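Local coordinates for periplasmic sugar-binding domain protein (PDB 3H75) that probably binds a carbohydrate in the periplasm as a two-domain solute-binding protein, at residues 185-190 with 211-216; 149-154 with 181-186; 283-288 with 329-334. All blocks are in the same frame, centred on the assembly; numbering follows the deposited sequence.

Contact 1 of 3, residues 185-190 with 211-216. With SO4 (sulfate ion), chain B.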
loop_
_atom_site.group_PDB
_atom_site.type_symbol
_atom_site.label_atom_id
_atom_site.label_comp_id
_atom_site.label_asym_id
_atom_site.label_seq_id
_atom_site.Cartn_x
_atom_site.Cartn_y
_atom_site.Cartn_z
ATOM N N GLY A 185 13.630 -6.268 -4.468
ATOM C CA GLY A 185 13.049 -6.577 -5.762
ATOM C C GLY A 185 12.423 -5.377 -6.448
ATOM O O GLY A 185 11.895 -5.507 -7.549
ATOM N N GLU A 186 12.457 -4.226 -5.782
ATOM C CA GLU A 186 11.928 -2.974 -6.330
ATOM C C GLU A 186 10.472 -3.040 -6.783
ATOM O O GLU A 186 10.092 -2.362 -7.742
ATOM C CB GLU A 186 12.798 -2.525 -7.514
ATOM C CG GLU A 186 14.281 -2.808 -7.332
ATOM C CD GLU A 186 15.134 -2.266 -8.464
ATOM O OE1 GLU A 186 14.748 -2.422 -9.642
ATOM O OE2 GLU A 186 16.204 -1.693 -8.173
ATOM N N TRP A 187 9.665 -3.844 -6.089
ATOM C CA TRP A 187 8.241 -4.027 -6.396
ATOM C C TRP A 187 8.031 -4.742 -7.729
ATOM O O TRP A 187 6.890 -4.931 -8.152
ATOM C CB TRP A 187 7.505 -2.677 -6.490
ATOM C CG TRP A 187 7.673 -1.732 -5.334
ATOM C CD1 TRP A 187 8.023 -0.412 -5.407
ATOM C CD2 TRP A 187 7.445 -2.009 -3.948
ATOM N NE1 TRP A 187 8.027 0.151 -4.152
ATOM C CE2 TRP A 187 7.675 -0.809 -3.237
ATOM C CE3 TRP A 187 7.067 -3.155 -3.235
ATOM C CZ2 TRP A 187 7.540 -0.722 -1.850
ATOM C CZ3 TRP A 187 6.931 -3.067 -1.855
ATOM C CH2 TRP A 187 7.165 -1.859 -1.177
ATOM N N ASN A 188 9.126 -5.146 -8.371
ATOM C CA ASN A 188 9.088 -5.764 -9.699
ATOM C C ASN A 188 9.042 -7.293 -9.739
ATOM O O ASN A 188 9.897 -7.971 -9.169
ATOM C CB ASN A 188 10.292 -5.245 -10.492
ATOM C CG ASN A 188 10.250 -5.629 -11.953
ATOM O OD1 ASN A 188 10.457 -6.787 -12.310
ATOM N ND2 ASN A 188 9.981 -4.651 -12.812
ATOM N N ARG A 189 8.042 -7.819 -10.444
ATOM C CA ARG A 189 7.833 -9.256 -10.569
ATOM C C ARG A 189 8.959 -10.021 -11.262
ATOM O O ARG A 189 9.449 -11.015 -10.730
ATOM C CB ARG A 189 6.509 -9.525 -11.294
ATOM C CG ARG A 189 6.163 -10.994 -11.434
ATOM C CD ARG A 189 4.742 -11.153 -11.936
ATOM N NE ARG A 189 4.359 -12.551 -12.099
ATOM C CZ ARG A 189 3.116 -12.955 -12.333
ATOM N NH1 ARG A 189 2.136 -12.066 -12.430
ATOM N NH2 ARG A 189 2.851 -14.248 -12.462
ATOM N N GLU A 190 9.374 -9.582 -12.446
ATOM C CA GLU A 190 10.442 -10.300 -13.132
ATOM C C GLU A 190 11.773 -10.217 -12.391
ATOM O O GLU A 190 12.559 -11.163 -12.423
ATOM C CB GLU A 190 10.603 -9.801 -14.576
ATOM C CG GLU A 190 10.756 -8.309 -14.741
ATOM C CD GLU A 190 10.865 -7.906 -16.201
ATOM O OE1 GLU A 190 9.975 -8.289 -16.993
ATOM O OE2 GLU A 190 11.837 -7.202 -16.555
ATOM N N SER A 211 7.301 -11.407 1.138
ATOM C CA SER A 211 7.434 -10.420 0.059
ATOM C C SER A 211 6.675 -9.150 0.410
ATOM O O SER A 211 5.537 -9.209 0.886
ATOM C CB SER A 211 6.896 -10.970 -1.263
ATOM O OG SER A 211 7.738 -11.988 -1.768
ATOM N N ALA A 212 7.305 -8.000 0.176
ATOM C CA ALA A 212 6.679 -6.719 0.488
ATOM C C ALA A 212 5.519 -6.369 -0.438
ATOM O O ALA A 212 4.803 -5.408 -0.195
ATOM C CB ALA A 212 7.721 -5.606 0.490
ATOM N N ASN A 213 5.345 -7.113 -1.523
ATOM C CA ASN A 213 4.183 -6.879 -2.374
ATOM C C ASN A 213 3.838 -8.163 -3.112
ATOM O O ASN A 213 4.614 -9.131 -3.077
ATOM C CB ASN A 213 4.373 -5.654 -3.301
ATOM C CG ASN A 213 5.028 -5.978 -4.619
ATOM O OD1 ASN A 213 5.705 -6.986 -4.765
ATOM N ND2 ASN A 213 4.839 -5.091 -5.598
ATOM N N ASP A 214 2.666 -8.193 -3.738
ATOM C CA ASP A 214 2.215 -9.392 -4.422
ATOM C C ASP A 214 2.921 -9.704 -5.731
ATOM O O ASP A 214 3.127 -10.874 -6.051
ATOM C CB ASP A 214 0.687 -9.354 -4.619
ATOM C CG ASP A 214 0.214 -8.180 -5.458
ATOM O OD1 ASP A 214 0.984 -7.222 -5.681
ATOM O OD2 ASP A 214 -0.959 -8.220 -5.884
ATOM N N GLU A 215 3.300 -8.669 -6.474
ATOM C CA GLU A 215 4.003 -8.850 -7.742
ATOM C C GLU A 215 5.250 -9.702 -7.518
ATOM O O GLU A 215 5.491 -10.684 -8.226
ATOM C CB GLU A 215 4.432 -7.494 -8.313
ATOM C CG GLU A 215 3.303 -6.514 -8.632
ATOM C CD GLU A 215 2.584 -6.830 -9.928
ATOM O OE1 GLU A 215 3.224 -7.393 -10.843
ATOM O OE2 GLU A 215 1.383 -6.498 -10.038
HETATM N N MSE A 216 6.049 -9.320 -6.527
HETATM C CA MSE A 216 7.272 -10.048 -6.230
HETATM C C MSE A 216 6.984 -11.460 -5.738
HETATM O O MSE A 216 7.690 -12.395 -6.097
HETATM C CB MSE A 216 8.103 -9.272 -5.210
HETATM C CG MSE A 216 8.571 -7.927 -5.749
HETATM SE SE MSE A 216 9.774 -6.982 -4.597
HETATM C CE MSE A 216 8.583 -6.770 -3.052
HETATM S S SO4 B . 5.633 3.000 -3.610
HETATM O O1 SO4 B . 5.645 2.479 -2.227
HETATM O O2 SO4 B . 4.756 2.154 -4.432
HETATM O O3 SO4 B . 5.116 4.376 -3.576
HETATM O O4 SO4 B . 7.010 2.978 -4.151
HETATM O O HOH W 1 6.052 -6.132 -11.816
#

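Contact 2 of 3, residues 149-154 with 181-186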
loop_
_atom_site.group_PDB
_atom_site.type_symbol
_atom_site.label_atom_id
_atom_site.label_comp_id
_atom_site.label_asym_id
_atom_site.label_seq_id
_atom_site.Cartn_x
_atom_site.Cartn_y
_atom_site.Cartn_z
ATOM N N LEU A 149 13.429 -16.335 3.191
ATOM C CA LEU A 149 13.955 -15.430 2.177
ATOM C C LEU A 149 12.996 -14.250 2.211
ATOM O O LEU A 149 11.791 -14.437 2.401
ATOM C CB LEU A 149 13.930 -16.058 0.776
ATOM C CG LEU A 149 14.924 -17.191 0.517
ATOM C CD1 LEU A 149 14.716 -17.745 -0.894
ATOM C CD2 LEU A 149 16.355 -16.677 0.672
ATOM N N ALA A 150 13.517 -13.042 2.050
ATOM C CA ALA A 150 12.662 -11.860 2.049
ATOM C C ALA A 150 12.912 -10.996 0.822
ATOM O O ALA A 150 14.056 -10.743 0.446
ATOM C CB ALA A 150 12.881 -11.043 3.315
ATOM N N PHE A 151 11.827 -10.562 0.196
ATOM C CA PHE A 151 11.900 -9.709 -0.983
ATOM C C PHE A 151 11.239 -8.393 -0.619
ATOM O O PHE A 151 10.030 -8.342 -0.386
ATOM C CB PHE A 151 11.156 -10.360 -2.150
ATOM C CG PHE A 151 11.840 -11.576 -2.692
ATOM C CD1 PHE A 151 12.729 -11.472 -3.755
ATOM C CD2 PHE A 151 11.637 -12.822 -2.108
ATOM C CE1 PHE A 151 13.410 -12.584 -4.228
ATOM C CE2 PHE A 151 12.317 -13.947 -2.575
ATOM C CZ PHE A 151 13.205 -13.825 -3.638
ATOM N N SER A 152 12.027 -7.326 -0.556
ATOM C CA SER A 152 11.472 -6.026 -0.210
ATOM C C SER A 152 11.303 -5.199 -1.479
ATOM O O SER A 152 11.690 -5.639 -2.555
ATOM C CB SER A 152 12.387 -5.306 0.782
ATOM O OG SER A 152 11.739 -4.167 1.317
ATOM N N GLY A 153 10.716 -4.012 -1.353
ATOM C CA GLY A 153 10.493 -3.169 -2.516
ATOM C C GLY A 153 11.654 -2.247 -2.820
ATOM O O GLY A 153 12.808 -2.671 -2.814
ATOM N N LEU A 154 11.346 -0.988 -3.118
ATOM C CA LEU A 154 12.381 -0.001 -3.386
ATOM C C LEU A 154 12.937 0.367 -2.014
ATOM O O LEU A 154 12.214 0.889 -1.168
ATOM C CB LEU A 154 11.781 1.229 -4.078
ATOM C CG LEU A 154 11.372 1.062 -5.547
ATOM C CD1 LEU A 154 10.486 2.229 -5.967
ATOM C CD2 LEU A 154 12.611 0.989 -6.430
ATOM N N GLN A 181 18.562 -14.299 3.503
ATOM C CA GLN A 181 18.839 -13.151 2.659
ATOM C C GLN A 181 17.598 -12.314 2.414
ATOM O O GLN A 181 16.503 -12.844 2.234
ATOM C CB GLN A 181 19.375 -13.619 1.305
ATOM C CG GLN A 181 20.041 -12.534 0.493
ATOM C CD GLN A 181 21.517 -12.802 0.313
ATOM O OE1 GLN A 181 21.908 -13.735 -0.389
ATOM N NE2 GLN A 181 22.350 -11.994 0.958
ATOM N N LEU A 182 17.782 -11.000 2.426
ATOM C CA LEU A 182 16.708 -10.073 2.122
ATOM C C LEU A 182 17.234 -9.300 0.926
ATOM O O LEU A 182 18.314 -8.716 0.988
ATOM C CB LEU A 182 16.429 -9.119 3.289
ATOM C CG LEU A 182 15.365 -8.041 3.013
ATOM C CD1 LEU A 182 14.687 -7.626 4.310
ATOM C CD2 LEU A 182 16.008 -6.834 2.338
ATOM N N VAL A 183 16.495 -9.328 -0.176
ATOM C CA VAL A 183 16.911 -8.600 -1.365
ATOM C C VAL A 183 15.862 -7.559 -1.712
ATOM O O VAL A 183 14.730 -7.615 -1.235
ATOM C CB VAL A 183 17.121 -9.541 -2.577
ATOM C CG1 VAL A 183 18.283 -10.481 -2.302
ATOM C CG2 VAL A 183 15.853 -10.338 -2.858
ATOM N N TYR A 184 16.252 -6.597 -2.534
ATOM C CA TYR A 184 15.342 -5.544 -2.939
ATOM C C TYR A 184 14.875 -5.807 -4.358
ATOM O O TYR A 184 15.626 -5.634 -5.321
ATOM C CB TYR A 184 16.040 -4.188 -2.801
ATOM C CG TYR A 184 16.223 -3.807 -1.346
ATOM C CD1 TYR A 184 15.141 -3.355 -0.591
ATOM C CD2 TYR A 184 17.443 -3.997 -0.698
ATOM C CE1 TYR A 184 15.262 -3.106 0.772
ATOM C CE2 TYR A 184 17.576 -3.753 0.672
ATOM C CZ TYR A 184 16.479 -3.310 1.399
ATOM O OH TYR A 184 16.587 -3.097 2.758
ATOM N N GLY A 185 13.630 -6.268 -4.468
ATOM C CA GLY A 185 13.049 -6.577 -5.762
ATOM C C GLY A 185 12.423 -5.377 -6.448
ATOM O O GLY A 185 11.895 -5.507 -7.549
ATOM N N GLU A 186 12.457 -4.226 -5.782
ATOM C CA GLU A 186 11.928 -2.974 -6.330
ATOM C C GLU A 186 10.472 -3.040 -6.783
ATOM O O GLU A 186 10.092 -2.362 -7.742
ATOM C CB GLU A 186 12.798 -2.525 -7.514
ATOM C CG GLU A 186 14.281 -2.808 -7.332
ATOM C CD GLU A 186 15.134 -2.266 -8.464
ATOM O OE1 GLU A 186 14.748 -2.422 -9.642
ATOM O OE2 GLU A 186 16.204 -1.693 -8.173
#

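Contact 3 of 3, residues 283-288 with 329-334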
loop_
_atom_site.group_PDB
_atom_site.type_symbol
_atom_site.label_atom_id
_atom_site.label_comp_id
_atom_site.label_asym_id
_atom_site.label_seq_id
_atom_site.Cartn_x
_atom_site.Cartn_y
_atom_site.Cartn_z
ATOM N N ARG A 283 -10.144 18.990 14.941
ATOM C CA ARG A 283 -9.980 17.753 15.686
ATOM C C ARG A 283 -11.181 16.844 15.497
ATOM O O ARG A 283 -11.799 16.851 14.433
ATOM C CB ARG A 283 -9.772 18.074 17.171
ATOM C CG ARG A 283 -8.417 18.711 17.469
ATOM C CD ARG A 283 -8.185 19.966 16.633
ATOM N NE ARG A 283 -6.764 20.257 16.451
ATOM C CZ ARG A 283 -5.894 19.412 15.903
ATOM N NH1 ARG A 283 -6.292 18.217 15.485
ATOM N NH2 ARG A 283 -4.622 19.764 15.765
ATOM N N ARG A 284 -11.512 16.085 16.539
ATOM C CA ARG A 284 -12.628 15.140 16.539
ATOM C C ARG A 284 -12.681 14.196 15.338
ATOM O O ARG A 284 -12.684 12.979 15.507
ATOM C CB ARG A 284 -13.978 15.868 16.697
ATOM C CG ARG A 284 -14.140 17.168 15.924
ATOM C CD ARG A 284 -13.537 18.338 16.681
ATOM N NE ARG A 284 -14.557 19.311 17.052
ATOM C CZ ARG A 284 -15.604 19.038 17.823
ATOM N NH1 ARG A 284 -15.780 17.816 18.313
ATOM N NH2 ARG A 284 -16.477 19.988 18.104
ATOM N N LEU A 285 -12.718 14.744 14.129
ATOM C CA LEU A 285 -12.768 13.908 12.938
ATOM C C LEU A 285 -11.440 13.198 12.667
ATOM O O LEU A 285 -11.346 12.371 11.757
ATOM C CB LEU A 285 -13.202 14.737 11.727
ATOM C CG LEU A 285 -14.685 15.121 11.757
ATOM C CD1 LEU A 285 -15.040 15.939 10.527
ATOM C CD2 LEU A 285 -15.536 13.860 11.819
ATOM N N GLY A 286 -10.423 13.519 13.465
ATOM C CA GLY A 286 -9.131 12.868 13.322
ATOM C C GLY A 286 -8.018 13.572 12.565
ATOM O O GLY A 286 -6.899 13.060 12.520
ATOM N N GLY A 287 -8.300 14.728 11.973
ATOM C CA GLY A 287 -7.276 15.438 11.223
ATOM C C GLY A 287 -6.350 16.302 12.065
ATOM O O GLY A 287 -6.497 16.367 13.287
ATOM N N PRO A 288 -5.378 16.982 11.431
ATOM C CA PRO A 288 -5.145 16.949 9.984
ATOM C C PRO A 288 -4.248 15.790 9.548
ATOM O O PRO A 288 -4.017 15.598 8.356
ATOM C CB PRO A 288 -4.502 18.300 9.717
ATOM C CG PRO A 288 -3.644 18.470 10.921
ATOM C CD PRO A 288 -4.559 18.035 12.061
ATOM N N ASP A 329 -22.521 14.570 16.122
ATOM C CA ASP A 329 -21.162 14.451 16.623
ATOM C C ASP A 329 -20.929 13.051 17.169
ATOM O O ASP A 329 -21.879 12.318 17.444
ATOM C CB ASP A 329 -20.872 15.504 17.690
ATOM C CG ASP A 329 -19.380 15.719 17.901
ATOM O OD1 ASP A 329 -18.976 16.867 18.181
ATOM O OD2 ASP A 329 -18.608 14.742 17.793
ATOM N N SER A 330 -19.654 12.706 17.316
ATOM C CA SER A 330 -19.198 11.401 17.782
ATOM C C SER A 330 -19.061 10.578 16.516
ATOM O O SER A 330 -18.805 9.373 16.560
ATOM C CB SER A 330 -20.197 10.738 18.739
ATOM O OG SER A 330 -21.272 10.136 18.038
ATOM N N TYR A 331 -19.257 11.245 15.380
ATOM C CA TYR A 331 -19.115 10.592 14.091
ATOM C C TYR A 331 -17.639 10.612 13.772
ATOM O O TYR A 331 -17.015 11.674 13.745
ATOM C CB TYR A 331 -19.847 11.340 12.970
ATOM C CG TYR A 331 -19.560 10.757 11.591
ATOM C CD1 TYR A 331 -20.240 9.626 11.132
ATOM C CD2 TYR A 331 -18.570 11.305 10.769
ATOM C CE1 TYR A 331 -19.944 9.055 9.894
ATOM C CE2 TYR A 331 -18.266 10.737 9.529
ATOM C CZ TYR A 331 -18.956 9.614 9.100
ATOM O OH TYR A 331 -18.664 9.051 7.882
ATOM N N ARG A 332 -17.081 9.431 13.560
ATOM C CA ARG A 332 -15.685 9.298 13.199
ATOM C C ARG A 332 -15.743 8.547 11.884
ATOM O O ARG A 332 -16.612 7.699 11.690
ATOM C CB ARG A 332 -14.917 8.492 14.250
ATOM C CG ARG A 332 -14.864 9.148 15.624
ATOM C CD ARG A 332 -13.734 8.567 16.468
ATOM N NE ARG A 332 -13.636 9.186 17.791
ATOM C CZ ARG A 332 -13.565 10.497 18.007
ATOM N NH1 ARG A 332 -13.585 11.342 16.987
ATOM N NH2 ARG A 332 -13.463 10.964 19.244
ATOM N N TYR A 333 -14.845 8.876 10.966
ATOM C CA TYR A 333 -14.832 8.207 9.675
ATOM C C TYR A 333 -14.622 6.711 9.869
ATOM O O TYR A 333 -13.683 6.294 10.547
ATOM C CB TYR A 333 -13.713 8.764 8.802
ATOM C CG TYR A 333 -13.849 10.232 8.471
ATOM C CD1 TYR A 333 -14.963 10.713 7.786
ATOM C CD2 TYR A 333 -12.834 11.133 8.797
ATOM C CE1 TYR A 333 -15.058 12.054 7.424
ATOM C CE2 TYR A 333 -12.920 12.472 8.441
ATOM C CZ TYR A 333 -14.031 12.926 7.754
ATOM O OH TYR A 333 -14.097 14.246 7.372
ATOM N N PRO A 334 -15.509 5.886 9.292
ATOM C CA PRO A 334 -15.391 4.431 9.418
ATOM C C PRO A 334 -14.566 3.828 8.280
ATOM O O PRO A 334 -14.850 2.725 7.813
ATOM C CB PRO A 334 -16.841 3.976 9.376
ATOM C CG PRO A 334 -17.424 4.908 8.361
ATOM C CD PRO A 334 -16.833 6.255 8.755
HETATM O O HOH W 2 -12.921 10.174 12.223
#

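Contact 1 of 3, residues 185-190 with 211-216
The indole of Trp187 meets 211-216 along its six-membered ring: the carbonyl carbon of Ala212 lies in the ring plane at the edge, while the CB atoms of Ala212 and Asn213 and the CE of Met216, a selenomethionine, approach at a slant. Trp187 CZ3 is 3.5 Å from Ala212 CB, and Trp187 CE3 is 3.9 Å from Met216 CE. The Asn213 amide is inclined 46° to the indole and works at both ends. Its ND2 donates to Trp187 O (3.3 Å, 155° at the hydrogen), standing above that carbonyl plane, and also reaches a bound glycerol. Asn213 OD1 accepts from Met216 N at 2.9 Å, the N-cap bond of helix 214-226. The type I' turn Gly185-Asn188 sets Gly185 CA 3.5 Å from Met216 SE, too close for a side chain at that glycine. Arg189, extended, slides its CG past Glu215 O at 3.3 Å and carries its guanidinium to a salt bridge with Glu245; a water joins Arg189 N to Glu215 OE1. Trp187 NE1 bonds weakly to SO4 O4 at 3.0 Å, and Arg44 and Trp19 bind the same sulfate. An alanine here, without the indole and its NE1, would probably loosen the packing on Ala212, Asn213 and Met216 and weaken the hold on the anion. Sulfate and glycerol, both probably from the crystallisation liquor, may mark a polar pocket, consistent with a sugar-binding cleft.

Contact 2 of 3, residues 149-154 with 181-186
Backbone hydrogen bonds make 149-152 and 181-184 parallel neighbours, their axes 4.7 Å apart and 19° off parallel. Ala150 and Ser152 each use both N and O toward the other segment. Ala150 N gives to Gln181 O and Ala150 O takes Val183 N at 2.9 Å; Ser152 N points almost straight at Val183 O (2.8 Å, 175° at the hydrogen), and Ser152 O accepts from Gly185 N from above the carbonyl plane. The ladder fades beyond the strand ends in a weak bond from Glu186 N to Gly153 O.

Apolar contacts divide between the sheet faces. On one, Phe151 and Val183 run side by side; the valine's CG2, in the crowded position between backbone N and carbonyl carbon, comes within 3.4 Å of Phe151 CD1. On the other, Ala150 CB packs on Leu182 CG at 3.9 Å, and Leu182 CD2 lies over one face of the Tyr184 ring, offset toward the rim. Past the strands, Leu154 CD2 meets Glu186 CB at 3.7 Å, the two side chains crossing at about a right angle.

Among polar groups, Gly153 O sits in the ring plane at the Tyr184 edge, 3.3 Å from Tyr184 CD1. Ser152 OG, buried beside that ring, has no hydrogen-bond partner in the model, whereas Tyr184 OH bonds to Glu164.

These are the two strands of a beta-alpha-beta unit. The connecting helix 158-173 covers the Ala150, Ser152 and Leu182 face, helix 189-202 packs on Leu149 and Val183, and strand 206-211 continues the sheet beyond 149-152, leaving 177-184 as its edge strand.

Contact 3 of 3, residues 283-288 with 329-334
Both segments are irregular, and their nearest CA atoms, of Leu285 and Arg332, are 5.5 Å apart; the first turns through a positive phi at Gly286 (99°) and a cis peptide before Pro288. Leu285 carries the apolar part by fitting between two tyrosines. Its CD2 comes to the edge of the Tyr331 ring, near the ring plane and 4.1 Å from Tyr331 CD2, and the same methyl stands over one face of Tyr333. Lower on the side chain, Leu285 CB is 4.0 Å from Tyr333 CE2, while the other branch tip, Leu285 CD1, touches Tyr333 OH at 3.7 Å. The tyrosines leave in different directions: CG of Tyr331 is anti to the backbone N (chi1 173°), that of Tyr333 anti to the carbonyl carbon. Their hydroxyls are held by Leu322 O and Asp275, respectively. Leu285 O receives a water at 2.7 Å that also accepts from Tyr333 N, and Trp290 NE1 supplies this carbonyl with a second donor. At the outer end, Arg284 bends at chi2 and chi3 so that NH1 reaches Asp329 OD1 at 3.3 Å, a salt bridge with a weak hydrogen bond and the two charged planes 47° apart. Lying on the surface, that ion pair is likely to contribute little alone; the contact between the loop before strand 289-291 and that joining helices 319-322 and 338-341 probably owes more to the leucine between the tyrosines and the bridging water.

Overall arrangement
Contacts 1 and 2 form one continuous region, their centres 8 Å apart, sharing Gly185 and Glu186 where strand 177-184 runs out toward helix 189-202. Ala212 N lies 2.8 Å from Phe151 O, a probable hydrogen bond tying strand 146-152 to the residue just after strand 206-211, and Trp187 CE3 rests 3.5 Å from Gly153 CA. The sulfate bonded in contact 1 also has the Leu154 side chain of contact 2 about 4 Å away, so the loops following strands 146-152 and 177-184 line a site that may belong to the sugar pocket. Contact 3 is remote: its centre is about 35 Å from that of contact 1 and 37 Å from that of contact 2, across the chain's centre, on the surface.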